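Local coordinates for hemin degrading factor (PDB 4MF9), which binds heme and takes part in heme trafficking, probably also degrading heme, in Pseudomonas aeruginosa, at residues A[206-211]-A[230-235]; A[249-254]-A[348-353]; A[310-315]-A[319-324]. All blocks are in the same frame, centred on the assembly; numbering follows the deposited sequence.

Contact 1 (A[206-211]-A[230-235]); sequences EGWAAL and QALRLA
The indole of Trp208 meets Ala235, Leu232 and Ala231 of the helix at 230-235 with its six-membered ring alone. Packing is close over one ring face, where Ala235 CB stands 3.9 Å from the centroid of the Trp208 six-membered ring and 22° off its normal, a CH-pi contact. A methyl is small enough to sit there with its C-H bonds toward the pi cloud while the helix backbone stays near. At the ring edge, in its plane, Leu232 CD2 is also close, 3.6 Å from Trp208 CH2. With CG anti to the backbone N (chi1 -168°), Trp208 reaches straight across the 11.7 Å between the two short axes, which cross at -93°. Ala231 is the looser neighbour: its carbonyl O lies 4.0 Å and its CB 4.4 Å from Trp208 CZ3. Outward, the contact gives way to solvent: Glu206 and Ala209, which do not reach the second helix, are exposed, as is Arg233, which pairs with Asp196. The indole NE1 is satisfied by Arg312 O, and Phe217 meets the ring edge-to-face. This is a near-perpendicular helix-helix packing built on one large aromatic, set against strand 307-313 beside the heme pocket of this HemS-type protein.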
loop_
_atom_site.group_PDB
_atom_site.type_symbol
_atom_site.label_atom_id
_atom_site.label_comp_id
_atom_site.label_asym_id
_atom_site.label_seq_id
_atom_site.Cartn_x
_atom_site.Cartn_y
_atom_site.Cartn_z
ATOM N N GLU A 206 -6.099 -15.069 25.330
ATOM C CA GLU A 206 -6.927 -14.331 26.255
ATOM C C GLU A 206 -7.144 -12.897 25.831
ATOM O O GLU A 206 -8.256 -12.453 25.722
ATOM C CB GLU A 206 -6.335 -14.401 27.664
ATOM C CG GLU A 206 -7.215 -13.727 28.677
ATOM C CD GLU A 206 -6.803 -13.963 30.142
ATOM O OE1 GLU A 206 -5.908 -14.770 30.439
ATOM O OE2 GLU A 206 -7.416 -13.299 30.940
ATOM N N GLY A 207 -6.057 -12.234 25.465
ATOM C CA GLY A 207 -6.119 -10.887 24.930
ATOM C C GLY A 207 -6.900 -10.802 23.628
ATOM O O GLY A 207 -7.616 -9.819 23.392
ATOM N N TRP A 208 -6.761 -11.823 22.782
ATOM C CA TRP A 208 -7.480 -11.880 21.504
ATOM C C TRP A 208 -8.987 -11.858 21.736
ATOM O O TRP A 208 -9.706 -11.058 21.137
ATOM C CB TRP A 208 -7.099 -13.146 20.722
ATOM C CG TRP A 208 -7.574 -13.156 19.271
ATOM C CD1 TRP A 208 -8.861 -13.021 18.815
ATOM C CD2 TRP A 208 -6.757 -13.338 18.107
ATOM N NE1 TRP A 208 -8.888 -13.095 17.440
ATOM C CE2 TRP A 208 -7.607 -13.286 16.982
ATOM C CE3 TRP A 208 -5.387 -13.536 17.908
ATOM C CZ2 TRP A 208 -7.129 -13.436 15.675
ATOM C CZ3 TRP A 208 -4.916 -13.685 16.613
ATOM C CH2 TRP A 208 -5.783 -13.633 15.513
ATOM N N ALA A 209 -9.449 -12.718 22.615
ATOM C CA ALA A 209 -10.840 -12.817 22.994
ATOM C C ALA A 209 -11.351 -11.472 23.585
ATOM O O ALA A 209 -12.478 -11.143 23.448
ATOM C CB ALA A 209 -10.998 -13.944 23.991
ATOM N N ALA A 210 -10.468 -10.725 24.206
ATOM C CA ALA A 210 -10.773 -9.452 24.848
ATOM C C ALA A 210 -10.700 -8.201 23.940
ATOM O O ALA A 210 -11.102 -7.124 24.303
ATOM C CB ALA A 210 -9.906 -9.308 26.082
ATOM N N LEU A 211 -10.309 -8.378 22.692
ATOM C CA LEU A 211 -10.132 -7.263 21.780
ATOM C C LEU A 211 -11.337 -6.427 21.656
ATOM O O LEU A 211 -12.386 -6.932 21.553
ATOM C CB LEU A 211 -9.775 -7.799 20.418
ATOM C CG LEU A 211 -8.285 -7.811 20.296
ATOM C CD1 LEU A 211 -7.821 -8.740 19.200
ATOM C CD2 LEU A 211 -7.823 -6.381 20.076
ATOM N N GLN A 230 2.533 -15.829 12.996
ATOM C CA GLN A 230 2.754 -16.608 14.189
ATOM C C GLN A 230 1.561 -16.552 15.132
ATOM O O GLN A 230 1.172 -17.555 15.618
ATOM C CB GLN A 230 3.979 -16.084 14.901
ATOM C CG GLN A 230 4.445 -16.805 16.117
ATOM C CD GLN A 230 5.792 -16.308 16.572
ATOM O OE1 GLN A 230 5.996 -15.138 16.720
ATOM N NE2 GLN A 230 6.684 -17.213 16.795
ATOM N N ALA A 231 1.000 -15.377 15.348
ATOM C CA ALA A 231 -0.174 -15.270 16.212
ATOM C C ALA A 231 -1.393 -15.972 15.606
ATOM O O ALA A 231 -2.184 -16.564 16.329
ATOM C CB ALA A 231 -0.490 -13.824 16.490
ATOM N N LEU A 232 -1.561 -15.872 14.289
ATOM C CA LEU A 232 -2.672 -16.536 13.606
ATOM C C LEU A 232 -2.585 -18.043 13.821
ATOM O O LEU A 232 -3.577 -18.705 14.134
ATOM C CB LEU A 232 -2.659 -16.220 12.107
ATOM C CG LEU A 232 -2.738 -14.747 11.728
ATOM C CD1 LEU A 232 -2.839 -14.559 10.216
ATOM C CD2 LEU A 232 -3.897 -14.081 12.439
ATOM N N ARG A 233 -1.388 -18.558 13.699
ATOM C CA ARG A 233 -1.045 -19.940 13.885
ATOM C C ARG A 233 -1.361 -20.405 15.310
ATOM O O ARG A 233 -1.733 -21.510 15.526
ATOM C CB ARG A 233 0.448 -20.062 13.770
ATOM C CG ARG A 233 0.951 -21.344 13.235
ATOM C CD ARG A 233 2.160 -21.194 12.363
ATOM N NE ARG A 233 3.340 -20.682 13.017
ATOM C CZ ARG A 233 4.060 -19.691 12.528
ATOM N NH1 ARG A 233 3.693 -19.107 11.424
ATOM N NH2 ARG A 233 5.120 -19.273 13.145
ATOM N N LEU A 234 -1.130 -19.534 16.279
ATOM C CA LEU A 234 -1.273 -19.904 17.689
ATOM C C LEU A 234 -2.650 -19.552 18.241
ATOM O O LEU A 234 -2.996 -19.933 19.365
ATOM C CB LEU A 234 -0.196 -19.210 18.526
ATOM C CG LEU A 234 1.272 -19.449 18.177
ATOM C CD1 LEU A 234 2.168 -18.631 19.086
ATOM C CD2 LEU A 234 1.632 -20.917 18.275
ATOM N N ALA A 235 -3.433 -18.810 17.459
ATOM C CA ALA A 235 -4.739 -18.348 17.933
ATOM C C ALA A 235 -5.740 -19.488 18.123
ATOM O O ALA A 235 -6.518 -19.492 19.084
ATOM C CB ALA A 235 -5.297 -17.297 16.997
#

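Contact 2 (A[249-254]-A[348-353]); sequences AKLFEA and DDWREL
Leu353 and Leu251 meet branch to branch between two helices that run roughly antiparallel, their short axes at 145° and 11.7 Å apart. The CA atoms of these two leucines, 7.4 Å from each other, are the closest CA pair of the two segments. Leu353 can be followed outward. Its CB points toward the other helix, and CG, anti to the backbone N (chi1 180°), continues straight across the gap to lie 4.0 Å from Leu251 CG. There the chain forks. CD1 turns to Ala254, whose CB is 3.8 Å away, and CD2 settles 4.0 Å from the carbonyl oxygen Leu251 O, with Leu251 CG almost as near. A forked side chain suits the place, since one branch reaches each of two residues spaced nearly a turn apart, and the small Ala254 lets CD1 come close to the helix that carries it. Both helices belong to the second HemS/ChuX-type unit of the protein, in which they lie against an antiparallel sheet, touching its strand 332-338: Leu251 and Trp350 both contact Leu336. Leu251 also carries the contact inward. Its CD2 meets the edge of the Trp350 ring, near the ring plane, 4.0 Å from CZ3, and the two side chains cross at about a right angle. At its other end the indole is anchored by Trp350 NE1, which hydrogen-bonds to Thr321 O on strand 320-326.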
loop_
_atom_site.group_PDB
_atom_site.type_symbol
_atom_site.label_atom_id
_atom_site.label_comp_id
_atom_site.label_asym_id
_atom_site.label_seq_id
_atom_site.Cartn_x
_atom_site.Cartn_y
_atom_site.Cartn_z
ATOM N N ALA A 249 -8.474 -15.358 -5.053
ATOM C CA ALA A 249 -9.000 -14.935 -6.355
ATOM C C ALA A 249 -10.468 -15.334 -6.523
ATOM O O ALA A 249 -11.275 -14.594 -7.099
ATOM C CB ALA A 249 -8.161 -15.534 -7.483
ATOM N N LYS A 250 -10.802 -16.502 -6.031
ATOM C CA LYS A 250 -12.136 -17.037 -6.102
ATOM C C LYS A 250 -13.120 -16.226 -5.328
ATOM O O LYS A 250 -14.180 -16.065 -5.755
ATOM C CB LYS A 250 -12.159 -18.471 -5.693
ATOM C CG LYS A 250 -11.591 -19.372 -6.742
ATOM C CD LYS A 250 -10.952 -20.551 -6.139
ATOM C CE LYS A 250 -10.693 -21.597 -7.181
ATOM N NZ LYS A 250 -10.756 -22.938 -6.615
ATOM N N LEU A 251 -12.698 -15.705 -4.176
ATOM C CA LEU A 251 -13.530 -14.814 -3.361
ATOM C C LEU A 251 -13.818 -13.495 -4.081
ATOM O O LEU A 251 -14.946 -12.990 -4.033
ATOM C CB LEU A 251 -12.909 -14.571 -1.972
ATOM C CG LEU A 251 -13.786 -13.766 -1.012
ATOM C CD1 LEU A 251 -13.614 -14.224 0.412
ATOM C CD2 LEU A 251 -13.430 -12.285 -1.115
ATOM N N PHE A 252 -12.796 -12.928 -4.726
ATOM C CA PHE A 252 -12.993 -11.748 -5.565
ATOM C C PHE A 252 -14.041 -12.050 -6.634
ATOM O O PHE A 252 -14.994 -11.282 -6.818
ATOM C CB PHE A 252 -11.680 -11.342 -6.246
ATOM C CG PHE A 252 -10.810 -10.416 -5.420
ATOM C CD1 PHE A 252 -11.193 -9.101 -5.186
ATOM C CD2 PHE A 252 -9.589 -10.857 -4.919
ATOM C CE1 PHE A 252 -10.375 -8.242 -4.433
ATOM C CE2 PHE A 252 -8.774 -10.010 -4.170
ATOM C CZ PHE A 252 -9.169 -8.700 -3.934
ATOM N N GLU A 253 -13.893 -13.190 -7.287
ATOM C CA GLU A 253 -14.774 -13.614 -8.359
ATOM C C GLU A 253 -16.199 -13.754 -7.863
ATOM O O GLU A 253 -17.129 -13.279 -8.447
ATOM C CB GLU A 253 -14.265 -14.927 -8.906
ATOM C CG GLU A 253 -13.307 -14.744 -10.038
ATOM C CD GLU A 253 -12.462 -15.933 -10.357
ATOM O OE1 GLU A 253 -12.406 -16.869 -9.583
ATOM O OE2 GLU A 253 -11.810 -15.911 -11.397
ATOM N N ALA A 254 -16.347 -14.338 -6.686
ATOM C CA ALA A 254 -17.664 -14.515 -6.083
ATOM C C ALA A 254 -18.255 -13.168 -5.672
ATOM O O ALA A 254 -19.446 -12.933 -5.852
ATOM C CB ALA A 254 -17.578 -15.452 -4.889
ATOM N N ASP A 348 -23.903 -9.476 6.843
ATOM C CA ASP A 348 -24.042 -10.904 6.782
ATOM C C ASP A 348 -23.542 -11.474 5.485
ATOM O O ASP A 348 -22.999 -12.514 5.464
ATOM C CB ASP A 348 -25.514 -11.317 7.009
ATOM C CG ASP A 348 -26.120 -10.752 8.288
ATOM O OD1 ASP A 348 -27.322 -10.491 8.372
ATOM O OD2 ASP A 348 -25.420 -10.556 9.244
ATOM N N ASP A 349 -23.733 -10.764 4.406
ATOM C CA ASP A 349 -23.338 -11.255 3.119
ATOM C C ASP A 349 -21.826 -11.424 3.035
ATOM O O ASP A 349 -21.315 -12.376 2.520
ATOM C CB ASP A 349 -23.983 -10.441 1.938
ATOM C CG ASP A 349 -23.611 -8.962 1.931
ATOM O OD1 ASP A 349 -24.244 -8.179 1.198
ATOM O OD2 ASP A 349 -22.721 -8.572 2.677
ATOM N N TRP A 350 -21.129 -10.488 3.620
ATOM C CA TRP A 350 -19.679 -10.596 3.689
ATOM C C TRP A 350 -19.254 -11.807 4.519
ATOM O O TRP A 350 -18.476 -12.649 4.050
ATOM C CB TRP A 350 -19.035 -9.330 4.258
ATOM C CG TRP A 350 -17.610 -9.587 4.665
ATOM C CD1 TRP A 350 -17.100 -9.620 5.939
ATOM C CD2 TRP A 350 -16.520 -9.891 3.790
ATOM N NE1 TRP A 350 -15.754 -9.911 5.899
ATOM C CE2 TRP A 350 -15.377 -10.079 4.590
ATOM C CE3 TRP A 350 -16.400 -10.012 2.404
ATOM C CZ2 TRP A 350 -14.133 -10.386 4.042
ATOM C CZ3 TRP A 350 -15.176 -10.314 1.872
ATOM C CH2 TRP A 350 -14.059 -10.499 2.683
ATOM N N ARG A 351 -19.828 -11.931 5.701
ATOM C CA ARG A 351 -19.424 -12.968 6.599
ATOM C C ARG A 351 -19.710 -14.309 6.006
ATOM O O ARG A 351 -18.942 -15.142 6.083
ATOM C CB ARG A 351 -20.029 -12.769 7.984
ATOM C CG ARG A 351 -19.817 -13.956 8.911
ATOM C CD ARG A 351 -20.373 -13.773 10.318
ATOM N NE ARG A 351 -19.878 -12.623 11.021
ATOM C CZ ARG A 351 -20.217 -12.232 12.231
ATOM N NH1 ARG A 351 -21.059 -12.924 12.968
ATOM N NH2 ARG A 351 -19.691 -11.142 12.710
ATOM N N GLU A 352 -20.831 -14.458 5.353
ATOM C CA GLU A 352 -21.159 -15.665 4.680
ATOM C C GLU A 352 -20.172 -16.007 3.571
ATOM O O GLU A 352 -19.761 -17.102 3.473
ATOM C CB GLU A 352 -22.577 -15.600 4.134
ATOM C CG GLU A 352 -22.898 -16.768 3.227
ATOM C CD GLU A 352 -24.248 -16.677 2.585
ATOM O OE1 GLU A 352 -24.827 -17.720 2.338
ATOM O OE2 GLU A 352 -24.722 -15.563 2.322
ATOM N N LEU A 353 -19.810 -15.043 2.760
ATOM C CA LEU A 353 -18.804 -15.324 1.773
ATOM C C LEU A 353 -17.437 -15.647 2.336
ATOM O O LEU A 353 -16.832 -16.590 1.950
ATOM C CB LEU A 353 -18.708 -14.188 0.796
ATOM C CG LEU A 353 -17.691 -14.267 -0.345
ATOM C CD1 LEU A 353 -17.824 -15.522 -1.146
ATOM C CD2 LEU A 353 -17.826 -13.071 -1.237
#

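Contact 3 (A[310-315]-A[319-324]); sequences RVRKPS and IVTSWE. With HEM (protoporphyrin IX containing Fe), chain C.
Glu324 OE2 forms a salt bridge with Lys313 NZ at 3.0 Å, and Ser322 OG lies equally near that oxygen, although its one proton has another possible acceptor. These side chains project from one face of a beta hairpin, strands 307-313 and 320-326, part of the antiparallel sheet that borders the heme pocket. The strands are tied by two hydrogen-bonded pairs, Val311 with Ser322 and Lys313 with Val320, whose four bonds are nearly straight: Val311 N to Ser322 O, for example, is 2.8 Å at 167°. Lys313 is bent at chi3 (-108°) and chi4 (-85°), and this double bend folds the ammonium back over the hairpin toward Glu324, beside a heme propionate. A cationic side chain suits a position next to that negatively charged group, while Glu324, also paired through OE1 with Arg228, probably tempers the charge. Val311 CG2 packs 3.9 Å from Glu324 CD, an apolar flank for the carboxylate. Val320 CG1 is turned to the other propionate, 3.9 Å from heme O2A. On the opposite face, Arg310 and Trp323 run side by side, and both donate to Ala354 O; Arg312, stretched out beyond CG, pairs with Glu355 and Glu241. A water joins the lysine to strand 320-326, donating to Val320 O at 2.7 Å, lying 2.9 Å from Ser322 OG and accepting a weak bond from Lys313 NZ.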
loop_
_atom_site.group_PDB
_atom_site.type_symbol
_atom_site.label_atom_id
_atom_site.label_comp_id
_atom_site.label_asym_id
_atom_site.label_seq_id
_atom_site.Cartn_x
_atom_site.Cartn_y
_atom_site.Cartn_z
ATOM N N ARG A 310 -8.125 -16.865 6.974
ATOM C CA ARG A 310 -9.353 -16.293 7.416
ATOM C C ARG A 310 -9.185 -15.897 8.906
ATOM O O ARG A 310 -8.815 -16.686 9.675
ATOM C CB ARG A 310 -10.533 -17.241 7.268
ATOM C CG ARG A 310 -11.815 -16.838 7.924
ATOM C CD ARG A 310 -13.039 -17.694 7.513
ATOM N NE ARG A 310 -12.768 -19.118 7.548
ATOM C CZ ARG A 310 -13.026 -19.972 6.570
ATOM N NH1 ARG A 310 -13.583 -19.569 5.439
ATOM N NH2 ARG A 310 -12.758 -21.240 6.736
ATOM N N VAL A 311 -9.494 -14.670 9.252
ATOM C CA VAL A 311 -9.237 -14.205 10.621
ATOM C C VAL A 311 -10.492 -13.580 11.200
ATOM O O VAL A 311 -11.200 -12.856 10.492
ATOM C CB VAL A 311 -8.109 -13.150 10.646
ATOM C CG1 VAL A 311 -7.764 -12.735 12.093
ATOM C CG2 VAL A 311 -6.870 -13.677 9.941
ATOM N N ARG A 312 -10.761 -13.844 12.472
ATOM C CA ARG A 312 -11.880 -13.282 13.159
ATOM C C ARG A 312 -11.413 -12.576 14.446
ATOM O O ARG A 312 -10.766 -13.168 15.266
ATOM C CB ARG A 312 -12.993 -14.298 13.443
ATOM C CG ARG A 312 -13.189 -15.407 12.434
ATOM C CD ARG A 312 -14.254 -16.411 12.870
ATOM N NE ARG A 312 -14.500 -17.371 11.844
ATOM C CZ ARG A 312 -13.829 -18.485 11.703
ATOM N NH1 ARG A 312 -12.896 -18.799 12.556
ATOM N NH2 ARG A 312 -14.092 -19.269 10.690
ATOM N N LYS A 313 -11.742 -11.322 14.580
ATOM C CA LYS A 313 -11.357 -10.536 15.723
ATOM C C LYS A 313 -12.590 -9.904 16.405
ATOM O O LYS A 313 -13.386 -9.312 15.774
ATOM C CB LYS A 313 -10.365 -9.437 15.323
ATOM C CG LYS A 313 -9.246 -9.813 14.394
ATOM C CD LYS A 313 -8.185 -8.728 14.285
ATOM C CE LYS A 313 -8.260 -8.034 12.940
ATOM N NZ LYS A 313 -7.545 -8.687 11.831
ATOM N N PRO A 314 -12.719 -10.069 17.707
ATOM C CA PRO A 314 -13.782 -9.426 18.461
ATOM C C PRO A 314 -13.539 -7.919 18.467
ATOM O O PRO A 314 -12.456 -7.508 18.282
ATOM C CB PRO A 314 -13.603 -9.936 19.887
ATOM C CG PRO A 314 -12.498 -10.823 19.879
ATOM C CD PRO A 314 -11.792 -10.767 18.583
ATOM N N SER A 315 -14.595 -7.162 18.678
ATOM C CA SER A 315 -14.475 -5.717 18.791
ATOM C C SER A 315 -15.766 -5.197 19.409
ATOM O O SER A 315 -16.744 -5.942 19.523
ATOM C CB SER A 315 -14.256 -5.077 17.415
ATOM O OG SER A 315 -15.459 -5.032 16.667
ATOM N N ILE A 319 -17.817 -9.176 16.135
ATOM C CA ILE A 319 -16.813 -9.847 15.371
ATOM C C ILE A 319 -16.539 -9.259 13.974
ATOM O O ILE A 319 -17.413 -9.014 13.265
ATOM C CB ILE A 319 -17.176 -11.308 15.249
ATOM C CG1 ILE A 319 -17.364 -11.870 16.666
ATOM C CG2 ILE A 319 -16.199 -12.052 14.382
ATOM C CD1 ILE A 319 -16.227 -12.635 17.237
ATOM N N VAL A 320 -15.272 -9.126 13.644
ATOM C CA VAL A 320 -14.877 -8.671 12.311
ATOM C C VAL A 320 -14.104 -9.772 11.612
ATOM O O VAL A 320 -13.086 -10.241 12.116
ATOM C CB VAL A 320 -13.992 -7.391 12.348
ATOM C CG1 VAL A 320 -13.502 -7.035 10.914
ATOM C CG2 VAL A 320 -14.751 -6.230 12.942
ATOM N N THR A 321 -14.582 -10.168 10.441
ATOM C CA THR A 321 -13.932 -11.217 9.671
ATOM C C THR A 321 -13.147 -10.622 8.506
ATOM O O THR A 321 -13.638 -9.738 7.813
ATOM C CB THR A 321 -14.972 -12.194 9.113
ATOM O OG1 THR A 321 -15.864 -12.581 10.170
ATOM C CG2 THR A 321 -14.290 -13.427 8.546
ATOM N N SER A 322 -11.934 -11.118 8.291
ATOM C CA SER A 322 -11.081 -10.638 7.209
ATOM C C SER A 322 -10.337 -11.820 6.624
ATOM O O SER A 322 -10.247 -12.869 7.263
ATOM C CB SER A 322 -10.070 -9.625 7.740
ATOM O OG SER A 322 -9.232 -10.229 8.711
ATOM N N TRP A 323 -9.824 -11.652 5.405
ATOM C CA TRP A 323 -8.858 -12.578 4.823
ATOM C C TRP A 323 -7.540 -11.824 4.703
ATOM O O TRP A 323 -7.524 -10.661 4.291
ATOM C CB TRP A 323 -9.303 -13.032 3.431
ATOM C CG TRP A 323 -10.376 -14.087 3.445
ATOM C CD1 TRP A 323 -11.299 -14.317 4.432
ATOM C CD2 TRP A 323 -10.620 -15.064 2.431
ATOM N NE1 TRP A 323 -12.115 -15.374 4.077
ATOM C CE2 TRP A 323 -11.717 -15.845 2.852
ATOM C CE3 TRP A 323 -10.028 -15.340 1.192
ATOM C CZ2 TRP A 323 -12.221 -16.892 2.089
ATOM C CZ3 TRP A 323 -10.532 -16.384 0.436
ATOM C CH2 TRP A 323 -11.621 -17.148 0.887
ATOM N N GLU A 324 -6.445 -12.480 5.081
ATOM C CA GLU A 324 -5.129 -11.854 5.104
ATOM C C GLU A 324 -4.129 -12.748 4.367
ATOM O O GLU A 324 -3.944 -13.919 4.705
ATOM C CB GLU A 324 -4.719 -11.557 6.561
ATOM C CG GLU A 324 -5.813 -10.759 7.287
ATOM C CD GLU A 324 -5.456 -10.298 8.684
ATOM O OE1 GLU A 324 -4.323 -10.553 9.151
ATOM O OE2 GLU A 324 -6.332 -9.669 9.315
HETATM C CHA HEM C . -9.291 -1.250 9.638
HETATM C CHB HEM C . -12.172 2.485 9.214
HETATM C CHC HEM C . -8.679 5.305 10.937
HETATM C CHD HEM C . -5.576 1.734 10.201
HETATM C C1A HEM C . -10.405 -0.481 9.456
HETATM C C2A HEM C . -11.707 -0.967 9.149
HETATM C C3A HEM C . -12.499 0.075 9.056
HETATM C C4A HEM C . -11.698 1.200 9.251
HETATM C CMA HEM C . -13.964 0.028 8.726
HETATM C CAA HEM C . -12.159 -2.376 8.996
HETATM C CBA HEM C . -13.426 -2.797 9.784
HETATM C CGA HEM C . -13.045 -2.884 11.217
HETATM O O1A HEM C . -13.751 -2.399 12.097
HETATM O O2A HEM C . -12.012 -3.441 11.476
HETATM C C1B HEM C . -11.411 3.547 9.684
HETATM C C2B HEM C . -12.003 4.815 9.779
HETATM C C3B HEM C . -11.070 5.644 10.268
HETATM C C4B HEM C . -9.856 4.819 10.461
HETATM C CMB HEM C . -13.425 5.153 9.440
HETATM C CAB HEM C . -11.339 7.089 10.532
HETATM C CBB HEM C . -10.462 8.044 10.483
HETATM C C1C HEM C . -7.529 4.608 10.912
HETATM C C2C HEM C . -6.311 5.071 11.364
HETATM C C3C HEM C . -5.412 4.068 11.167
HETATM C C4C HEM C . -6.086 2.963 10.574
HETATM C CMC HEM C . -6.044 6.412 11.976
HETATM C CAC HEM C . -4.008 4.133 11.492
HETATM C CBC HEM C . -3.258 3.172 11.042
HETATM C C1D HEM C . -6.347 0.581 10.003
HETATM C C2D HEM C . -5.793 -0.799 9.859
HETATM C C3D HEM C . -6.844 -1.603 9.721
HETATM C C4D HEM C . -8.022 -0.730 9.767
HETATM C CMD HEM C . -4.356 -1.275 9.870
HETATM C CAD HEM C . -6.801 -3.098 9.537
HETATM C CBD HEM C . -7.170 -3.769 10.859
HETATM C CGD HEM C . -6.877 -5.225 11.060
HETATM O O1D HEM C . -7.809 -5.893 11.455
HETATM O O2D HEM C . -5.782 -5.740 10.893
HETATM N NA HEM C . -10.416 0.862 9.506
HETATM N NB HEM C . -10.137 3.569 10.101
HETATM N NC HEM C . -7.358 3.364 10.463
HETATM N ND HEM C . -7.669 0.549 9.930
HETATM FE FE HEM C . -8.821 1.975 10.061
HETATM O O HOH W 1 -10.543 -9.680 11.250
#

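How the contacts relate
Contact 1 comes first along the chain, closing before the other two open; contact 3 is nested inside the long loop that contact 2 closes. The hairpin of contact 3 is the middle piece, its centre 11 Å from that of contact 1 and 14 Å from that of contact 2, whereas contacts 1 and 2 lie 24 Å apart and do not touch. Each helix pair reaches the hairpin through a tryptophan: Trp208 NE1 bonds to Arg312 O, and Trp350 NE1 to Thr321 O. Helices thus pack on two sides of strands 307-313 and 320-326, the part of the sheet that presents Lys313 and Val320 to the heme.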